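Local coordinates for protein Old Yellow Enzyme (Pichia, PDB 6AGZ) that probably catalyses the asymmetric reduction of the carbon-carbon double bond of enone compounds, using a bound flavin mononucleotide, at residues Pro8-Val20 and Leu328-Ile340. Numbering follows the deposited sequence.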
ATOM      1  N   PRO A   8     -25.034  -9.565 -22.243  1.00 38.63           N
ATOM      2  CA  PRO A   8     -24.697 -10.988 -22.207  1.00 38.38           C
ATOM      3  C   PRO A   8     -23.287 -11.233 -21.684  1.00 38.26           C
ATOM      4  O   PRO A   8     -22.321 -10.802 -22.314  1.00 39.79           O
ATOM      5  CB  PRO A   8     -24.820 -11.425 -23.673  1.00 39.67           C
ATOM      6  CG  PRO A   8     -25.496 -10.266 -24.385  1.00 39.70           C
ATOM      7  CD  PRO A   8     -25.087  -9.058 -23.618  1.00 39.45           C
ATOM      8  N   LEU A   9     -23.170 -11.927 -20.554  1.00 35.72           N
ATOM      9  CA  LEU A   9     -21.887 -12.118 -19.895  1.00 33.60           C
ATOM     10  C   LEU A   9     -21.414 -13.565 -19.898  1.00 33.38           C
ATOM     11  O   LEU A   9     -20.386 -13.864 -19.282  1.00 34.60           O
ATOM     12  CB  LEU A   9     -21.955 -11.601 -18.453  1.00 30.20           C
ATOM     13  CG  LEU A   9     -22.508 -10.184 -18.282  1.00 29.59           C
ATOM     14  CD1 LEU A   9     -22.365  -9.721 -16.842  1.00 28.38           C
ATOM     15  CD2 LEU A   9     -21.830  -9.210 -19.232  1.00 30.32           C
ATOM     16  N   ALA A  10     -22.129 -14.471 -20.573  1.00 32.86           N
ATOM     17  CA  ALA A  10     -21.660 -15.847 -20.689  1.00 32.57           C
ATOM     18  C   ALA A  10     -20.343 -15.939 -21.448  1.00 31.99           C
ATOM     19  O   ALA A  10     -19.648 -16.956 -21.344  1.00 32.44           O
ATOM     20  CB  ALA A  10     -22.721 -16.709 -21.376  1.00 34.07           C
ATOM     21  N   ASP A  11     -19.986 -14.897 -22.203  1.00 32.46           N
ATOM     22  CA  ASP A  11     -18.738 -14.880 -22.956  1.00 33.28           C
ATOM     23  C   ASP A  11     -17.511 -14.725 -22.067  1.00 28.88           C
ATOM     24  O   ASP A  11     -16.395 -14.992 -22.525  1.00 28.34           O
ATOM     25  CB  ASP A  11     -18.758 -13.736 -23.972  1.00 36.65           C
ATOM     26  CG  ASP A  11     -19.547 -14.055 -25.200  1.00 40.67           C
ATOM     27  OD1 ASP A  11     -18.957 -14.243 -26.232  1.00 42.10           O
ATOM     28  OD2 ASP A  11     -20.755 -14.114 -25.136  1.00 42.40           O
ATOM     29  N   THR A  12     -17.683 -14.306 -20.819  1.00 26.70           N
ATOM     30  CA  THR A  12     -16.586 -13.819 -19.996  1.00 25.21           C
ATOM     31  C   THR A  12     -16.206 -14.838 -18.927  1.00 23.17           C
ATOM     32  O   THR A  12     -16.803 -15.911 -18.802  1.00 23.92           O
ATOM     33  CB  THR A  12     -16.962 -12.482 -19.356  1.00 25.98           C
ATOM     34  OG1 THR A  12     -17.994 -12.693 -18.382  1.00 26.61           O
ATOM     35  CG2 THR A  12     -17.471 -11.517 -20.416  1.00 25.14           C
ATOM     36  N   ASN A  13     -15.180 -14.479 -18.147  1.00 20.81           N
ATOM     37  CA  ASN A  13     -14.770 -15.288 -17.005  1.00 19.69           C
ATOM     38  C   ASN A  13     -15.856 -15.380 -15.944  1.00 18.70           C
ATOM     39  O   ASN A  13     -15.786 -16.263 -15.082  1.00 18.51           O
ATOM     40  CB  ASN A  13     -13.499 -14.715 -16.377  1.00 19.86           C
ATOM     41  CG  ASN A  13     -12.239 -15.163 -17.088  1.00 21.43           C
ATOM     42  OD1 ASN A  13     -12.296 -15.835 -18.117  1.00 22.44           O
ATOM     43  ND2 ASN A  13     -11.087 -14.791 -16.540  1.00 21.17           N
ATOM     44  N   LEU A  14     -16.850 -14.487 -15.979  1.00 18.35           N
ATOM     45  CA  LEU A  14     -17.904 -14.504 -14.970  1.00 18.74           C
ATOM     46  C   LEU A  14     -18.637 -15.839 -14.942  1.00 20.15           C
ATOM     47  O   LEU A  14     -19.144 -16.245 -13.890  1.00 21.62           O
ATOM     48  CB  LEU A  14     -18.892 -13.364 -15.219  1.00 16.04           C
ATOM     49  CG  LEU A  14     -19.935 -13.160 -14.117  1.00 16.16           C
ATOM     50  CD1 LEU A  14     -19.262 -12.692 -12.836  1.00 13.63           C
ATOM     51  CD2 LEU A  14     -21.019 -12.186 -14.548  1.00 16.01           C
ATOM     52  N   PHE A  15     -18.697 -16.538 -16.074  1.00 20.69           N
ATOM     53  CA  PHE A  15     -19.313 -17.857 -16.139  1.00 22.11           C
ATOM     54  C   PHE A  15     -18.306 -18.917 -16.566  1.00 23.52           C
ATOM     55  O   PHE A  15     -18.647 -19.876 -17.260  1.00 25.70           O
ATOM     56  CB  PHE A  15     -20.528 -17.843 -17.062  1.00 23.58           C
ATOM     57  CG  PHE A  15     -21.693 -17.106 -16.484  1.00 23.89           C
ATOM     58  CD1 PHE A  15     -22.526 -17.721 -15.564  1.00 24.17           C
ATOM     59  CD2 PHE A  15     -21.937 -15.790 -16.831  1.00 23.57           C
ATOM     60  CE1 PHE A  15     -23.592 -17.041 -15.016  1.00 23.92           C
ATOM     61  CE2 PHE A  15     -23.002 -15.105 -16.286  1.00 23.16           C
ATOM     62  CZ  PHE A  15     -23.830 -15.732 -15.377  1.00 23.41           C
ATOM     63  N   LYS A  16     -17.066 -18.743 -16.155  1.00 23.61           N
ATOM     64  CA  LYS A  16     -16.018 -19.743 -16.280  1.00 23.47           C
ATOM     65  C   LYS A  16     -15.798 -20.396 -14.927  1.00 22.17           C
ATOM     66  O   LYS A  16     -15.634 -19.683 -13.925  1.00 22.24           O
ATOM     67  CB  LYS A  16     -14.719 -19.108 -16.777  1.00 25.44           C
ATOM     68  CG  LYS A  16     -13.574 -20.086 -17.009  1.00 28.14           C
ATOM     69  CD  LYS A  16     -12.331 -19.378 -17.531  1.00 29.92           C
ATOM     70  CE  LYS A  16     -11.176 -20.352 -17.719  1.00 31.42           C
ATOM     71  NZ  LYS A  16     -10.243 -20.347 -16.554  1.00 31.82           N
ATOM     72  N   PRO A  17     -15.813 -21.727 -14.844  1.00 22.13           N
ATOM     73  CA  PRO A  17     -15.666 -22.389 -13.542  1.00 21.54           C
ATOM     74  C   PRO A  17     -14.345 -22.029 -12.878  1.00 20.12           C
ATOM     75  O   PRO A  17     -13.371 -21.647 -13.532  1.00 19.08           O
ATOM     76  CB  PRO A  17     -15.727 -23.882 -13.891  1.00 23.34           C
ATOM     77  CG  PRO A  17     -16.423 -23.938 -15.216  1.00 24.19           C
ATOM     78  CD  PRO A  17     -16.011 -22.691 -15.938  1.00 23.69           C
ATOM     79  N   ILE A  18     -14.318 -22.154 -11.554  1.00 19.75           N
ATOM     80  CA  ILE A  18     -13.129 -21.786 -10.789  1.00 20.33           C
ATOM     81  C   ILE A  18     -13.099 -22.606  -9.507  1.00 22.14           C
ATOM     82  O   ILE A  18     -14.138 -22.867  -8.896  1.00 21.75           O
ATOM     83  CB  ILE A  18     -13.094 -20.271 -10.491  1.00 19.35           C
ATOM     84  CG1 ILE A  18     -11.791 -19.887  -9.785  1.00 18.63           C
ATOM     85  CG2 ILE A  18     -14.302 -19.847  -9.665  1.00 18.73           C
ATOM     86  CD1 ILE A  18     -11.701 -18.421  -9.421  1.00 18.73           C
ATOM     87  N   LYS A  19     -11.901 -23.019  -9.105  1.00 23.32           N
ATOM     88  CA  LYS A  19     -11.719 -23.758  -7.865  1.00 24.93           C
ATOM     89  C   LYS A  19     -11.467 -22.776  -6.727  1.00 22.88           C
ATOM     90  O   LYS A  19     -10.501 -22.005  -6.766  1.00 20.05           O
ATOM     91  CB  LYS A  19     -10.562 -24.750  -7.984  1.00 27.60           C
ATOM     92  CG  LYS A  19     -10.253 -25.477  -6.686  1.00 29.56           C
ATOM     93  CD  LYS A  19      -9.610 -26.827  -6.942  1.00 32.38           C
ATOM     94  CE  LYS A  19      -9.863 -27.776  -5.782  1.00 34.56           C
ATOM     95  NZ  LYS A  19      -8.598 -28.267  -5.171  1.00 35.28           N
ATOM     96  N   VAL A  20     -12.341 -22.798  -5.724  1.00 22.29           N
ATOM     97  CA  VAL A  20     -12.202 -21.971  -4.532  1.00 21.39           C
ATOM     98  C   VAL A  20     -12.221 -22.892  -3.322  1.00 21.81           C
ATOM     99  O   VAL A  20     -13.100 -23.756  -3.207  1.00 20.80           O
ATOM    100  CB  VAL A  20     -13.313 -20.910  -4.437  1.00 20.35           C
ATOM    101  CG1 VAL A  20     -13.091 -20.016  -3.228  1.00 19.00           C
ATOM    102  CG2 VAL A  20     -13.362 -20.082  -5.711  1.00 19.86           C
ATOM    103  N   LEU A 328     -16.879  -4.704 -14.669  1.00 34.73           N
ATOM    104  CA  LEU A 328     -17.095  -6.122 -14.406  1.00 31.40           C
ATOM    105  C   LEU A 328     -16.317  -6.973 -15.401  1.00 29.79           C
ATOM    106  O   LEU A 328     -15.572  -7.878 -15.012  1.00 26.53           O
ATOM    107  CB  LEU A 328     -18.593  -6.434 -14.472  1.00 30.63           C
ATOM    108  CG  LEU A 328     -19.165  -7.767 -13.975  1.00 30.58           C
ATOM    109  CD1 LEU A 328     -20.659  -7.615 -13.744  1.00 29.53           C
ATOM    110  CD2 LEU A 328     -18.906  -8.913 -14.945  1.00 30.89           C
ATOM    111  N   ILE A 329     -16.483  -6.692 -16.697  1.00 29.54           N
ATOM    112  CA  ILE A 329     -15.770  -7.439 -17.731  1.00 29.50           C
ATOM    113  C   ILE A 329     -14.266  -7.301 -17.537  1.00 27.38           C
ATOM    114  O   ILE A 329     -13.527  -8.295 -17.509  1.00 26.87           O
ATOM    115  CB  ILE A 329     -16.196  -6.957 -19.130  1.00 31.50           C
ATOM    116  CG1 ILE A 329     -17.720  -6.911 -19.244  1.00 33.27           C
ATOM    117  CG2 ILE A 329     -15.600  -7.852 -20.208  1.00 31.81           C
ATOM    118  CD1 ILE A 329     -18.379  -8.248 -19.045  1.00 34.35           C
ATOM    119  N   LYS A 330     -13.796  -6.059 -17.393  1.00 25.90           N
ATOM    120  CA  LYS A 330     -12.369  -5.796 -17.243  1.00 27.53           C
ATOM    121  C   LYS A 330     -11.795  -6.527 -16.037  1.00 26.04           C
ATOM    122  O   LYS A 330     -10.754  -7.187 -16.133  1.00 25.67           O
ATOM    123  CB  LYS A 330     -12.137  -4.290 -17.123  1.00 29.67           C
ATOM    124  CG  LYS A 330     -10.681  -3.854 -17.147  1.00 31.96           C
ATOM    125  CD  LYS A 330     -10.554  -2.405 -16.696  1.00 33.81           C
ATOM    126  CE  LYS A 330      -9.143  -1.870 -16.884  1.00 35.15           C
ATOM    127  NZ  LYS A 330      -8.888  -1.469 -18.295  1.00 36.37           N
ATOM    128  N   ASP A 331     -12.470  -6.435 -14.889  1.00 24.49           N
ATOM    129  CA  ASP A 331     -11.907  -6.996 -13.664  1.00 22.86           C
ATOM    130  C   ASP A 331     -11.988  -8.518 -13.651  1.00 21.37           C
ATOM    131  O   ASP A 331     -11.031  -9.188 -13.248  1.00 21.37           O
ATOM    132  CB  ASP A 331     -12.611  -6.408 -12.443  1.00 23.21           C
ATOM    133  CG  ASP A 331     -12.315  -4.932 -12.256  1.00 23.19           C
ATOM    134  OD1 ASP A 331     -11.441  -4.405 -12.976  1.00 23.35           O
ATOM    135  OD2 ASP A 331     -12.955  -4.301 -11.389  1.00 21.78           O
ATOM    136  N   VAL A 332     -13.117  -9.086 -14.082  1.00 20.05           N
ATOM    137  CA  VAL A 332     -13.250 -10.540 -14.035  1.00 19.86           C
ATOM    138  C   VAL A 332     -12.373 -11.196 -15.095  1.00 20.90           C
ATOM    139  O   VAL A 332     -11.924 -12.335 -14.915  1.00 21.17           O
ATOM    140  CB  VAL A 332     -14.727 -10.963 -14.173  1.00 20.17           C
ATOM    141  CG1 VAL A 332     -15.173 -10.953 -15.630  1.00 20.40           C
ATOM    142  CG2 VAL A 332     -14.944 -12.338 -13.551  1.00 19.09           C
ATOM    143  N   ASN A 333     -12.098 -10.499 -16.199  1.00 21.11           N
ATOM    144  CA  ASN A 333     -11.213 -11.033 -17.227  1.00 22.31           C
ATOM    145  C   ASN A 333      -9.756 -10.645 -17.019  1.00 22.40           C
ATOM    146  O   ASN A 333      -8.890 -11.157 -17.737  1.00 22.17           O
ATOM    147  CB  ASN A 333     -11.667 -10.569 -18.617  1.00 23.47           C
ATOM    148  CG  ASN A 333     -12.895 -11.311 -19.110  1.00 25.25           C
ATOM    149  OD1 ASN A 333     -13.232 -12.384 -18.607  1.00 25.81           O
ATOM    150  ND2 ASN A 333     -13.566 -10.746 -20.104  1.00 25.40           N
ATOM    151  N   ALA A 334      -9.466  -9.768 -16.054  1.00 22.86           N
ATOM    152  CA  ALA A 334      -8.095  -9.305 -15.856  1.00 24.53           C
ATOM    153  C   ALA A 334      -7.167 -10.453 -15.481  1.00 25.68           C
ATOM    154  O   ALA A 334      -6.010 -10.491 -15.917  1.00 28.19           O
ATOM    155  CB  ALA A 334      -8.056  -8.216 -14.783  1.00 23.81           C
ATOM    156  N   ASP A 335      -7.650 -11.393 -14.675  1.00 25.40           N
ATOM    157  CA  ASP A 335      -6.863 -12.558 -14.299  1.00 24.70           C
ATOM    158  C   ASP A 335      -7.805 -13.748 -14.149  1.00 24.66           C
ATOM    159  O   ASP A 335      -8.971 -13.696 -14.556  1.00 25.33           O
ATOM    160  CB  ASP A 335      -6.044 -12.287 -13.027  1.00 22.96           C
ATOM    161  CG  ASP A 335      -6.897 -11.832 -11.852  1.00 21.56           C
ATOM    162  OD1 ASP A 335      -8.018 -12.353 -11.666  1.00 20.50           O
ATOM    163  OD2 ASP A 335      -6.434 -10.950 -11.100  1.00 20.86           O
ATOM    164  N   ASP A 336      -7.292 -14.830 -13.564  1.00 24.34           N
ATOM    165  CA  ASP A 336      -8.032 -16.076 -13.418  1.00 24.39           C
ATOM    166  C   ASP A 336      -8.388 -16.376 -11.965  1.00 20.92           C
ATOM    167  O   ASP A 336      -8.658 -17.532 -11.625  1.00 22.09           O
ATOM    168  CB  ASP A 336      -7.227 -17.229 -14.019  1.00 26.50           C
ATOM    169  CG  ASP A 336      -8.103 -18.370 -14.493  1.00 28.63           C
ATOM    170  OD1 ASP A 336      -9.203 -18.099 -15.017  1.00 29.35           O
ATOM    171  OD2 ASP A 336      -7.688 -19.539 -14.343  1.00 29.22           O
ATOM    172  N   ARG A 337      -8.400 -15.358 -11.097  1.00 17.39           N
ATOM    173  CA  ARG A 337      -8.649 -15.570  -9.675  1.00 16.21           C
ATOM    174  C   ARG A 337      -9.643 -14.565  -9.098  1.00 15.18           C
ATOM    175  O   ARG A 337      -9.683 -14.377  -7.879  1.00 15.10           O
ATOM    176  CB  ARG A 337      -7.335 -15.526  -8.884  1.00 15.40           C
ATOM    177  CG  ARG A 337      -6.427 -14.323  -9.170  1.00 16.58           C
ATOM    178  CD  ARG A 337      -6.827 -13.087  -8.368  1.00 18.33           C
ATOM    179  NE  ARG A 337      -5.858 -12.001  -8.476  1.00 19.33           N
ATOM    180  CZ  ARG A 337      -5.085 -11.587  -7.476  1.00 19.39           C
ATOM    181  NH1 ARG A 337      -5.169 -12.165  -6.286  1.00 17.68           N
ATOM    182  NH2 ARG A 337      -4.231 -10.590  -7.663  1.00 19.13           N
ATOM    183  N   THR A 338     -10.454 -13.925  -9.935  1.00 15.52           N
ATOM    184  CA  THR A 338     -11.318 -12.835  -9.503  1.00 16.01           C
ATOM    185  C   THR A 338     -12.779 -13.259  -9.539  1.00 16.84           C
ATOM    186  O   THR A 338     -13.278 -13.704 -10.578  1.00 19.27           O
ATOM    187  CB  THR A 338     -11.113 -11.595 -10.376  1.00 15.84           C
ATOM    188  OG1 THR A 338      -9.756 -11.149 -10.262  1.00 15.90           O
ATOM    189  CG2 THR A 338     -12.046 -10.476  -9.935  1.00 15.13           C
ATOM    190  N   LEU A 339     -13.455 -13.117  -8.403  1.00 15.84           N
ATOM    191  CA  LEU A 339     -14.897 -13.274  -8.294  1.00 16.52           C
ATOM    192  C   LEU A 339     -15.557 -11.900  -8.278  1.00 16.51           C
ATOM    193  O   LEU A 339     -14.976 -10.920  -7.808  1.00 16.21           O
ATOM    194  CB  LEU A 339     -15.271 -14.043  -7.024  1.00 18.09           C
ATOM    195  CG  LEU A 339     -14.584 -15.388  -6.775  1.00 18.49           C
ATOM    196  CD1 LEU A 339     -14.996 -15.952  -5.423  1.00 17.87           C
ATOM    197  CD2 LEU A 339     -14.902 -16.374  -7.885  1.00 19.40           C
ATOM    198  N   ILE A 340     -16.781 -11.836  -8.796  1.00 16.40           N
ATOM    199  CA  ILE A 340     -17.538 -10.591  -8.871  1.00 15.51           C
ATOM    200  C   ILE A 340     -18.794 -10.748  -8.026  1.00 15.60           C
ATOM    201  O   ILE A 340     -19.611 -11.643  -8.278  1.00 16.74           O
ATOM    202  CB  ILE A 340     -17.895 -10.222 -10.319  1.00 16.32           C
ATOM    203  CG1 ILE A 340     -16.622  -9.983 -11.135  1.00 15.92           C
ATOM    204  CG2 ILE A 340     -18.782  -8.988 -10.347  1.00 15.85           C
ATOM    205  CD1 ILE A 340     -15.846  -8.753 -10.714  1.00 16.56           C
TER
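Asn13 and Asn333 have the nearest CA atoms across the contact, 5.6 Å apart. Segment Pro8-Val20 contains a type I turn from Leu9 to Thr12, a 3-10 segment at Asn13-Leu14 and strand 18-20. It runs past helix 328-334, the loop after it and strand 338-341, the eighth strand of the TIM barrel.

Asn13 is held through backbone and side chain. Its backbone N gives a hydrogen bond to Asn333 OD1, 2.9 Å and nearly straight at 161°, in the carbonyl plane. Its ND2 reaches Val332 O at 3.1 Å and, weakly, Asp335 O. The two side-chain amides stand almost perpendicular, their planes 87° apart.

Thr12 OG1 links the type I turn to the 3-10 segment. With chi1 69°, it lies between the backbone N and the carbonyl carbon. There it donates to Leu9 O and accepts from Leu14 N in an ST turn. CG2 sits 3.7 Å from Ile329 CD1. A valine in its place would probably leave Leu14 N without its acceptor and let the turn that presents Asn13 shift.

Leu9 CD2 meets Ile329 CD1 at 3.6 Å. Leu14 places CD2 against Leu328 CD2 and CD1 3.8 Å from Ile340 CB. Ile18 CG2 touches Leu339 CD2 at 3.9 Å.

Lys16 extends from its backbone and bends at its end, bringing NZ to Asp336 OD1 at 2.9 Å on the syn side. Arg28 forms a second salt bridge with the same oxygen, so two cations probably keep Asp336 ionised.

The contact thus joins the N-terminal segment to the last barrel strand and the helix before it. Asn13 bonds to Val332 and Asn333, aliphatic side chains pack before and after it in sequence, and a salt bridge joins two exposed side chains.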